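Local structure of putative alpha-L-fucosidase (Bacteroides thetaiotaomicron, 4H41) at residues Q269-A274 and Y305-T310; P192-P197 and A239-D244; E251-F256 and A300-Y305; K33-F38 and G67-I72. The protein is a putative alpha-L-fucosidase with a TIM-barrel fold, probably acting in the breakdown of host glycans. All coordinates share one frame; numbering follows the deposited sequence.

Contact 1: residues Q269-A274 and Y305-T310; sequences QCWTNA and YDKAIT
Cys270 meets Asp306 and Tyr305 where two parallel neighbours of the TIM barrel, strands 269-273 and 307-310, come together as the outer members of a beta-alpha-beta unit crossing over through helix 290-302. The carboxylate of Asp306 takes the place of a backbone acceptor at this end: Cys270 N donates to Asp306 OD2 at 2.7 Å, nearly straight (171°), while Asp306 N returns a bond to Cys270 O. SG of Cys270, anti to its backbone N (chi1 -170°), sits over the centre of the Tyr305 ring, 3.5 Å from the centroid, a sulfur-aromatic contact. On the other face of the sheet Trp271 and Lys307 run side by side in the same direction; Lys307 CB lies 3.7 Å from the centroid of the five-membered ring, a CH-pi contact, and CD follows over the six-membered part. Farther along, the ladder continues with Thr272 N to Lys307 O and Ile309 N to Thr272 O, and Thr272 CG2 packs on Ala308 CB at 3.6 Å.

A second shell fixes the Trp271-Lys307 pair: Gln269 OE1 accepts from Trp271 NE1 in the indole plane, and Lys307 NZ bonds Thr35 OG1 of strand 34-39. Separately, Asn273 ND2 hydrogen-bonds both Ser196 OG and an unidentified ligand. The ladder ends with Ala274 N to Ile309 O; beyond it the Thr310 side chain takes over, OG1 donating to Ala274 O at 2.6 Å.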
# COMPACT_ATOMS: atom_id res chain seq x y z
N GLN B 269 -35.84 4.93 5.81
CA GLN B 269 -35.24 3.59 5.72
C GLN B 269 -33.91 3.63 6.41
O GLN B 269 -33.22 4.67 6.40
CB GLN B 269 -35.08 3.13 4.26
CG GLN B 269 -36.43 2.79 3.60
CD GLN B 269 -36.33 2.08 2.26
OE1 GLN B 269 -35.26 1.61 1.84
NE2 GLN B 269 -37.49 1.83 1.62
N CYS B 270 -33.53 2.54 7.05
CA CYS B 270 -32.30 2.47 7.80
C CYS B 270 -31.35 1.51 7.10
O CYS B 270 -31.57 0.30 7.08
CB CYS B 270 -32.58 2.02 9.24
SG CYS B 270 -31.16 2.17 10.32
N TRP B 271 -30.37 2.08 6.44
CA TRP B 271 -29.37 1.29 5.72
C TRP B 271 -28.08 1.28 6.47
O TRP B 271 -27.82 2.14 7.29
CB TRP B 271 -29.13 1.90 4.33
CG TRP B 271 -30.27 1.82 3.35
CD1 TRP B 271 -31.57 1.45 3.59
CD2 TRP B 271 -30.23 2.29 2.00
NE1 TRP B 271 -32.32 1.58 2.45
CE2 TRP B 271 -31.52 2.08 1.45
CE3 TRP B 271 -29.21 2.76 1.16
CZ2 TRP B 271 -31.82 2.41 0.12
CZ3 TRP B 271 -29.50 3.05 -0.17
CH2 TRP B 271 -30.81 2.92 -0.66
N THR B 272 -27.22 0.34 6.13
CA THR B 272 -25.84 0.35 6.62
C THR B 272 -24.89 0.44 5.42
O THR B 272 -25.12 -0.21 4.40
CB THR B 272 -25.47 -0.83 7.53
OG1 THR B 272 -24.16 -0.58 8.04
CG2 THR B 272 -25.50 -2.18 6.82
N ASN B 273 -23.87 1.29 5.53
CA ASN B 273 -22.80 1.35 4.54
C ASN B 273 -21.69 0.54 5.19
O ASN B 273 -20.95 1.04 6.06
CB ASN B 273 -22.40 2.77 4.19
CG ASN B 273 -21.20 2.82 3.28
OD1 ASN B 273 -20.61 1.80 2.95
ND2 ASN B 273 -20.80 4.00 2.88
N ALA B 274 -21.68 -0.75 4.86
CA ALA B 274 -20.75 -1.71 5.42
C ALA B 274 -19.43 -1.62 4.69
O ALA B 274 -19.30 -2.14 3.59
CB ALA B 274 -21.32 -3.12 5.33
N TYR B 305 -32.03 -3.77 10.16
CA TYR B 305 -31.78 -2.84 9.07
C TYR B 305 -32.42 -3.30 7.77
O TYR B 305 -32.58 -4.48 7.54
CB TYR B 305 -30.29 -2.65 8.89
CG TYR B 305 -29.68 -1.62 9.79
CD1 TYR B 305 -30.04 -1.52 11.13
CD2 TYR B 305 -28.66 -0.80 9.34
CE1 TYR B 305 -29.50 -0.54 11.96
CE2 TYR B 305 -28.05 0.14 10.17
CZ TYR B 305 -28.49 0.28 11.48
OH TYR B 305 -27.96 1.25 12.28
N ASP B 306 -32.77 -2.35 6.91
CA ASP B 306 -33.49 -2.59 5.66
C ASP B 306 -32.60 -3.00 4.55
O ASP B 306 -33.08 -3.69 3.67
CB ASP B 306 -34.27 -1.31 5.22
CG ASP B 306 -35.18 -0.81 6.30
OD1 ASP B 306 -35.93 -1.62 6.85
OD2 ASP B 306 -35.04 0.37 6.68
N LYS B 307 -31.39 -2.46 4.47
CA LYS B 307 -30.48 -2.75 3.37
C LYS B 307 -29.05 -2.54 3.76
O LYS B 307 -28.74 -1.67 4.59
CB LYS B 307 -30.79 -1.84 2.15
CG LYS B 307 -30.15 -2.25 0.82
CD LYS B 307 -30.47 -1.21 -0.29
CE LYS B 307 -30.07 -1.62 -1.70
NZ LYS B 307 -30.76 -2.84 -2.16
N ALA B 308 -28.15 -3.34 3.17
CA ALA B 308 -26.71 -3.12 3.35
C ALA B 308 -26.12 -2.78 1.99
O ALA B 308 -26.36 -3.46 1.00
CB ALA B 308 -26.01 -4.33 3.94
N ILE B 309 -25.35 -1.71 1.95
CA ILE B 309 -24.58 -1.32 0.78
C ILE B 309 -23.13 -1.34 1.23
O ILE B 309 -22.86 -1.42 2.43
CB ILE B 309 -25.04 0.04 0.19
CG1 ILE B 309 -24.67 1.22 1.12
CG2 ILE B 309 -26.55 -0.01 -0.12
CD1 ILE B 309 -25.00 2.60 0.52
N THR B 310 -22.17 -1.22 0.31
CA THR B 310 -20.78 -1.17 0.70
C THR B 310 -19.99 -0.16 -0.10
O THR B 310 -20.22 0.00 -1.30
CB THR B 310 -20.12 -2.59 0.53
OG1 THR B 310 -18.78 -2.59 1.05
CG2 THR B 310 -20.05 -3.06 -0.93

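Contact 2: residues P192-P197 and A239-D244; sequences PTFISP and ACAFQD
Strands 193-195 and 239-243 are adjacent parallel staves of the barrel, and Pro197, just past the end of the first, has more of its surface covered than any other residue here, with its ring against Cys240 and Phe242. Pro197 CG stands over one face of the Phe242 ring, toward its rim, 3.7 Å from the centroid, which meets the geometry of a CH-pi contact; the two side chains cross at about a right angle. The same CG lies 3.5 Å from Cys240 SG, so the pyrrolidine ring touches both sulfur and aromatic carbon. Cys240 SG also meets Ile195 CG1, and helix 219-233 packs on this outward face through Trp226, Phe230 and Ile233.

The backbone ladder starts with a weak bond from Ala239 N to Thr193 O. It tightens farther on, where Ala241 N lies 2.9 Å from Ile195 O. The axes of the short segments lie 28° apart, in keeping with the twist of an eight-stranded TIM barrel. Inside that barrel, Phe194 sets its CB 3.9 Å from Ala239 CB, while its ring turns beside Ala241 CB and also meets Tyr161 and Trp271.

Toward the C-terminal ends side chains join the backbone in the pairing. Ser196 OG, anti to its backbone N (chi1 -172°), donates to Ala241 O at 2.7 Å. Gln243 grips the facing chain twice: its backbone N donates to Pro197 O at 2.8 Å, almost straight (175°), and its NE2 donates to Ser196 O at 2.9 Å, with that oxygen in the amide plane. The same NE2 also bonds Glu165 OE1.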
# COMPACT_ATOMS: atom_id res chain seq x y z
N PRO B 192 -36.05 7.99 -5.24
CA PRO B 192 -35.45 7.94 -3.90
C PRO B 192 -34.15 8.70 -3.77
O PRO B 192 -33.39 8.83 -4.73
CB PRO B 192 -35.20 6.45 -3.65
CG PRO B 192 -35.41 5.77 -4.93
CD PRO B 192 -36.20 6.64 -5.83
N THR B 193 -33.89 9.19 -2.57
CA THR B 193 -32.66 9.90 -2.21
C THR B 193 -32.07 9.29 -0.93
O THR B 193 -32.80 8.74 -0.10
CB THR B 193 -32.97 11.37 -1.97
OG1 THR B 193 -33.94 11.39 -0.93
CG2 THR B 193 -33.53 12.10 -3.21
N PHE B 194 -30.78 9.38 -0.76
CA PHE B 194 -30.16 8.93 0.49
C PHE B 194 -28.87 9.67 0.73
O PHE B 194 -28.30 10.29 -0.19
CB PHE B 194 -29.96 7.40 0.55
CG PHE B 194 -28.74 6.85 -0.14
CD1 PHE B 194 -28.71 6.69 -1.52
CD2 PHE B 194 -27.66 6.37 0.59
CE1 PHE B 194 -27.60 6.11 -2.16
CE2 PHE B 194 -26.54 5.85 -0.03
CZ PHE B 194 -26.53 5.67 -1.40
N ILE B 195 -28.44 9.64 2.01
CA ILE B 195 -27.17 10.18 2.48
C ILE B 195 -26.35 9.02 3.10
O ILE B 195 -26.92 8.02 3.53
CB ILE B 195 -27.36 11.35 3.48
CG1 ILE B 195 -28.19 10.96 4.72
CG2 ILE B 195 -27.92 12.58 2.79
CD1 ILE B 195 -28.09 11.94 5.85
N SER B 196 -25.04 9.17 3.16
CA SER B 196 -24.15 8.20 3.79
C SER B 196 -23.15 8.93 4.70
O SER B 196 -21.97 9.11 4.38
CB SER B 196 -23.44 7.31 2.77
OG SER B 196 -22.75 6.28 3.47
N PRO B 197 -23.65 9.42 5.84
CA PRO B 197 -22.76 10.10 6.81
C PRO B 197 -21.88 9.07 7.54
O PRO B 197 -21.97 7.89 7.25
CB PRO B 197 -23.76 10.74 7.78
CG PRO B 197 -24.95 9.83 7.74
CD PRO B 197 -25.02 9.31 6.35
N ALA B 239 -33.55 7.62 2.95
CA ALA B 239 -32.74 6.66 3.70
C ALA B 239 -31.48 7.28 4.17
O ALA B 239 -30.95 8.23 3.57
CB ALA B 239 -32.42 5.46 2.81
N CYS B 240 -30.94 6.71 5.23
CA CYS B 240 -29.65 7.11 5.74
C CYS B 240 -28.83 5.83 5.86
O CYS B 240 -29.34 4.81 6.38
CB CYS B 240 -29.76 7.84 7.08
SG CYS B 240 -28.17 8.44 7.71
N ALA B 241 -27.61 5.87 5.34
CA ALA B 241 -26.69 4.72 5.31
C ALA B 241 -25.41 5.08 6.02
O ALA B 241 -24.41 5.39 5.38
CB ALA B 241 -26.41 4.30 3.86
N PHE B 242 -25.42 5.07 7.35
CA PHE B 242 -24.19 5.42 8.05
C PHE B 242 -23.06 4.49 7.66
O PHE B 242 -23.23 3.28 7.59
CB PHE B 242 -24.30 5.39 9.58
CG PHE B 242 -24.83 6.64 10.22
CD1 PHE B 242 -23.98 7.68 10.56
CD2 PHE B 242 -26.18 6.77 10.52
CE1 PHE B 242 -24.48 8.84 11.13
CE2 PHE B 242 -26.67 7.93 11.09
CZ PHE B 242 -25.82 8.95 11.40
N GLN B 243 -21.89 5.09 7.42
CA GLN B 243 -20.64 4.37 7.28
C GLN B 243 -20.44 3.67 8.62
O GLN B 243 -20.60 4.31 9.66
CB GLN B 243 -19.50 5.33 6.96
CG GLN B 243 -19.67 5.99 5.61
CD GLN B 243 -18.74 7.17 5.45
OE1 GLN B 243 -17.57 7.05 5.71
NE2 GLN B 243 -19.25 8.34 5.04
N ASP B 244 -20.15 2.37 8.62
CA ASP B 244 -20.09 1.63 9.90
C ASP B 244 -18.69 1.47 10.50
O ASP B 244 -18.55 0.81 11.53
CB ASP B 244 -20.70 0.24 9.67
CG ASP B 244 -19.92 -0.68 8.76
OD1 ASP B 244 -18.80 -0.26 8.26
OD2 ASP B 244 -20.37 -1.83 8.57

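Contact 3: residues E251-F256 and A300-Y305; sequences ELDAFF and AKRAGY
Asp253 and Arg302 form the ionic part of this contact between neighbouring outer helices of the barrel, 252-266 and 290-302. Two Arg302 nitrogens converge on one oxygen: NH2 lies 2.9 Å and NE 3.2 Å from Asp253 OD1. They approach side-on and from opposite faces of the carboxylate plane, which stands 84° from the guanidinium plane, whereas OD1 stays close to the guanidinium plane.

The apolar part centres on Phe256. Its CB meets Ala303 CB at 3.9 Å, and CE2 touches Ala300 CB at 4.1 Å. Ala300 N lies at the ring edge. Tyr305 crosses Phe256 at about a right angle as a side chain, but the ring planes are only 36° apart with centroids 4.9 Å apart, an oblique pairing.

Backbone geometry brings Tyr305 here: a Schellman motif ends the second helix, with Gly304 at positive phi (78°), Gly304 N bonded to Lys301 O and Tyr305 N to Ala300 O.

The two kinds of chemistry are separated by burial. The ion pair lies at the exposed rim, where solvent would probably temper its strength, while the buried Phe256, Tyr305 and Ala300, with Ala303 partly exposed, join the helices over Thr272 of strand 269-273, which all three buried residues touch.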
# COMPACT_ATOMS: atom_id res chain seq x y z
N GLU B 251 -19.19 -1.70 19.76
CA GLU B 251 -20.09 -0.53 19.85
C GLU B 251 -21.18 -0.57 18.79
O GLU B 251 -22.03 0.31 18.77
CB GLU B 251 -19.27 0.76 19.67
CG GLU B 251 -18.24 0.92 20.75
CD GLU B 251 -17.33 2.13 20.61
OE1 GLU B 251 -16.91 2.47 19.48
OE2 GLU B 251 -16.97 2.67 21.68
N LEU B 252 -21.19 -1.60 17.93
CA LEU B 252 -22.14 -1.70 16.81
C LEU B 252 -23.57 -1.77 17.29
O LEU B 252 -24.42 -1.03 16.79
CB LEU B 252 -21.83 -2.94 15.96
CG LEU B 252 -20.48 -2.91 15.17
CD1 LEU B 252 -20.16 -4.28 14.66
CD2 LEU B 252 -20.54 -1.96 14.05
N ASP B 253 -23.85 -2.64 18.27
CA ASP B 253 -25.22 -2.76 18.76
C ASP B 253 -25.75 -1.44 19.35
O ASP B 253 -26.88 -1.07 19.05
CB ASP B 253 -25.36 -3.86 19.82
CG ASP B 253 -25.21 -5.27 19.30
OD1 ASP B 253 -25.34 -5.47 18.08
OD2 ASP B 253 -25.00 -6.18 20.14
N ALA B 254 -24.93 -0.73 20.10
CA ALA B 254 -25.37 0.53 20.71
C ALA B 254 -25.71 1.58 19.66
O ALA B 254 -26.77 2.20 19.72
CB ALA B 254 -24.30 1.06 21.66
N PHE B 255 -24.81 1.78 18.67
CA PHE B 255 -25.07 2.80 17.65
C PHE B 255 -26.13 2.35 16.66
O PHE B 255 -26.94 3.18 16.24
CB PHE B 255 -23.77 3.19 16.91
CG PHE B 255 -22.95 4.19 17.69
CD1 PHE B 255 -23.25 5.54 17.62
CD2 PHE B 255 -21.93 3.79 18.53
CE1 PHE B 255 -22.54 6.47 18.39
CE2 PHE B 255 -21.20 4.72 19.28
CZ PHE B 255 -21.52 6.05 19.20
N PHE B 256 -26.14 1.09 16.25
CA PHE B 256 -27.17 0.66 15.31
C PHE B 256 -28.57 0.72 15.91
O PHE B 256 -29.52 1.06 15.19
CB PHE B 256 -26.88 -0.75 14.78
CG PHE B 256 -25.74 -0.88 13.79
CD1 PHE B 256 -24.91 0.20 13.49
CD2 PHE B 256 -25.46 -2.09 13.19
CE1 PHE B 256 -23.88 0.07 12.55
CE2 PHE B 256 -24.45 -2.21 12.24
CZ PHE B 256 -23.65 -1.13 11.94
N ALA B 300 -26.09 -5.42 11.86
CA ALA B 300 -27.16 -4.77 11.09
C ALA B 300 -28.42 -5.62 11.06
O ALA B 300 -29.53 -5.11 11.18
CB ALA B 300 -26.68 -4.48 9.67
N LYS B 301 -28.25 -6.93 10.88
CA LYS B 301 -29.38 -7.85 10.88
C LYS B 301 -30.05 -7.90 12.27
O LYS B 301 -31.27 -7.90 12.35
CB LYS B 301 -28.99 -9.24 10.45
CG LYS B 301 -30.21 -10.12 10.13
CD LYS B 301 -29.83 -11.49 9.57
CE LYS B 301 -31.03 -12.27 9.10
NZ LYS B 301 -30.62 -13.58 8.47
N ARG B 302 -29.26 -7.93 13.35
CA ARG B 302 -29.83 -7.93 14.72
C ARG B 302 -30.65 -6.67 14.97
O ARG B 302 -31.63 -6.71 15.70
CB ARG B 302 -28.75 -8.00 15.79
CG ARG B 302 -28.09 -9.36 15.95
CD ARG B 302 -27.33 -9.43 17.26
NE ARG B 302 -26.19 -8.51 17.33
CZ ARG B 302 -24.97 -8.74 16.85
NH1 ARG B 302 -24.68 -9.89 16.26
NH2 ARG B 302 -24.02 -7.84 17.00
N ALA B 303 -30.23 -5.54 14.42
CA ALA B 303 -30.94 -4.26 14.60
C ALA B 303 -32.11 -4.09 13.64
O ALA B 303 -32.81 -3.09 13.73
CB ALA B 303 -29.97 -3.12 14.45
N GLY B 304 -32.33 -5.02 12.71
CA GLY B 304 -33.45 -4.93 11.79
C GLY B 304 -33.26 -3.95 10.65
O GLY B 304 -34.23 -3.41 10.13
N TYR B 305 -32.03 -3.77 10.16
CA TYR B 305 -31.78 -2.84 9.07
C TYR B 305 -32.42 -3.30 7.77
O TYR B 305 -32.58 -4.48 7.54
CB TYR B 305 -30.29 -2.65 8.89
CG TYR B 305 -29.68 -1.62 9.79
CD1 TYR B 305 -30.04 -1.52 11.13
CD2 TYR B 305 -28.66 -0.80 9.34
CE1 TYR B 305 -29.50 -0.54 11.96
CE2 TYR B 305 -28.05 0.14 10.17
CZ TYR B 305 -28.49 0.28 11.48
OH TYR B 305 -27.96 1.25 12.28

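Contact 4: residues K33-F38 and G67-I72; sequences KITGTF and GIDTVI
Phe38 and Ile72 cross obliquely on the inner face of the barrel, with Phe38 CE1 3.6 Å from Ile72 CG2. Phe38 CG lies anti to its carbonyl carbon (chi1 -72°), and the ring extends beside the Ile72 branch and also meets Tyr161 edge-to-face. On the opposite face of the sheet, Thr37 CG2 comes obliquely to two partners, Val71 CG1 and Ile68 CD1, each at 4.2 Å, with Met63 of helix 53-65 touching all three residues. Thr37 OG1, anti to the backbone N (chi1 -176°), bonds Phe38 O on a lone pair in the carbonyl plane, and is also hydrogen-bonded to Thr310 O and Phe313 N.

These side chains ride on parallel strands 34-39 and 70-73, the first two of the TIM barrel, linked by helix 53-65 in a beta-alpha-beta crossover. A Schellman motif at Gly67, with Ile68 N bonded to Met63 O and Gly67 N to Lys64 O, ends that helix and starts the return to the sheet. Thr37 N to Thr70 O and Ile72 N to Thr37 O, 2.9 Å, carry the regular pairing.

At the N-terminal end, Thr35 O accepts from Asp69 N at 2.8 Å and, weakly, from Thr70 N. Asp69 OD1 approaches the same carbonyl oxygen to 3.1 Å, two acceptors side by side. OD1 takes a bond from Thr70 OG1 at 2.7 Å and a salt bridge from Lys307 NZ. The positive charge of Lys307 probably offsets the repulsion between the two oxygens and favours an ionised Asp69 in this corner.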
# COMPACT_ATOMS: atom_id res chain seq x y z
N LYS B 33 -27.29 -9.26 3.92
CA LYS B 33 -26.50 -9.36 2.70
C LYS B 33 -26.31 -7.99 2.10
O LYS B 33 -27.25 -7.17 2.12
CB LYS B 33 -27.18 -10.26 1.68
CG LYS B 33 -27.25 -11.72 2.12
CD LYS B 33 -28.07 -12.58 1.13
CE LYS B 33 -28.41 -13.95 1.67
NZ LYS B 33 -29.54 -14.60 0.93
N ILE B 34 -25.16 -7.80 1.43
CA ILE B 34 -24.85 -6.56 0.70
C ILE B 34 -25.59 -6.61 -0.64
O ILE B 34 -25.38 -7.53 -1.43
CB ILE B 34 -23.31 -6.39 0.54
CG1 ILE B 34 -22.70 -6.05 1.92
CG2 ILE B 34 -22.99 -5.26 -0.45
CD1 ILE B 34 -21.25 -6.26 1.99
N THR B 35 -26.47 -5.68 -0.87
CA THR B 35 -27.24 -5.64 -2.11
C THR B 35 -27.03 -4.34 -2.89
O THR B 35 -27.67 -4.13 -3.91
CB THR B 35 -28.73 -5.89 -1.84
OG1 THR B 35 -29.20 -4.84 -0.99
CG2 THR B 35 -29.01 -7.29 -1.30
N GLY B 36 -26.11 -3.51 -2.45
CA GLY B 36 -25.71 -2.32 -3.16
C GLY B 36 -24.25 -2.02 -2.99
O GLY B 36 -23.62 -2.43 -2.00
N THR B 37 -23.65 -1.32 -3.98
CA THR B 37 -22.29 -0.87 -3.85
C THR B 37 -22.13 0.48 -4.45
O THR B 37 -22.80 0.82 -5.44
CB THR B 37 -21.27 -1.84 -4.49
OG1 THR B 37 -19.94 -1.36 -4.23
CG2 THR B 37 -21.48 -2.03 -5.95
N PHE B 38 -21.23 1.26 -3.85
CA PHE B 38 -20.74 2.46 -4.48
C PHE B 38 -19.88 2.06 -5.64
O PHE B 38 -19.33 0.95 -5.70
CB PHE B 38 -19.95 3.35 -3.54
CG PHE B 38 -20.85 4.03 -2.54
CD1 PHE B 38 -21.51 5.21 -2.87
CD2 PHE B 38 -21.06 3.48 -1.29
CE1 PHE B 38 -22.31 5.86 -1.94
CE2 PHE B 38 -21.89 4.14 -0.35
CZ PHE B 38 -22.52 5.31 -0.69
N GLY B 67 -25.88 -10.93 -5.86
CA GLY B 67 -27.16 -10.29 -5.59
C GLY B 67 -27.13 -8.80 -5.39
O GLY B 67 -28.08 -8.24 -4.85
N ILE B 68 -26.12 -8.11 -5.90
CA ILE B 68 -26.12 -6.66 -5.86
C ILE B 68 -27.21 -6.22 -6.86
O ILE B 68 -27.27 -6.73 -7.98
CB ILE B 68 -24.73 -6.06 -6.11
CG1 ILE B 68 -23.87 -6.18 -4.80
CG2 ILE B 68 -24.82 -4.59 -6.58
CD1 ILE B 68 -22.44 -5.96 -4.95
N ASP B 69 -28.08 -5.32 -6.44
CA ASP B 69 -29.16 -4.82 -7.30
C ASP B 69 -29.12 -3.30 -7.46
O ASP B 69 -29.99 -2.74 -8.14
CB ASP B 69 -30.53 -5.26 -6.73
CG ASP B 69 -30.91 -4.78 -5.33
OD1 ASP B 69 -30.54 -3.64 -4.96
OD2 ASP B 69 -31.64 -5.50 -4.64
N THR B 70 -28.20 -2.63 -6.77
CA THR B 70 -28.10 -1.17 -6.74
C THR B 70 -26.65 -0.74 -6.84
O THR B 70 -25.82 -1.27 -6.13
CB THR B 70 -28.71 -0.65 -5.43
OG1 THR B 70 -30.09 -1.00 -5.36
CG2 THR B 70 -28.61 0.86 -5.29
N VAL B 71 -26.36 0.21 -7.73
CA VAL B 71 -25.00 0.77 -7.86
C VAL B 71 -25.10 2.28 -7.72
O VAL B 71 -26.04 2.91 -8.26
CB VAL B 71 -24.29 0.34 -9.14
CG1 VAL B 71 -24.02 -1.15 -9.12
CG2 VAL B 71 -25.10 0.72 -10.39
N ILE B 72 -24.19 2.86 -6.94
CA ILE B 72 -24.24 4.27 -6.61
C ILE B 72 -22.96 4.95 -7.01
O ILE B 72 -21.91 4.72 -6.36
CB ILE B 72 -24.48 4.48 -5.10
CG1 ILE B 72 -25.74 3.71 -4.58
CG2 ILE B 72 -24.54 5.98 -4.80
CD1 ILE B 72 -25.42 2.61 -3.61

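How the contacts relate
Contacts 1, 2 and 4 lie in one closed eight-stranded parallel barrel, whereas contact 3 packs helices 252-266 and 290-302 outside it. Along the chain contact 4 comes first, then contact 2; contacts 3 and 1 follow with alternating segments and share Tyr305. Strands 239-243 and 269-273 are neighbours, placing contacts 1 and 2 with centres about 8 Å apart. Strands 307-310 and 34-39 close the barrel, joining contact 1 to contact 4 at about 10 Å between centres. Contacts 2 and 4 meet through Phe194, Phe38 and Ile72 in the barrel interior. Contacts 3 and 4 do not touch, nearest atoms about 7 Å apart. Contact 1 touches all three others, tying sheet to helices through Thr272.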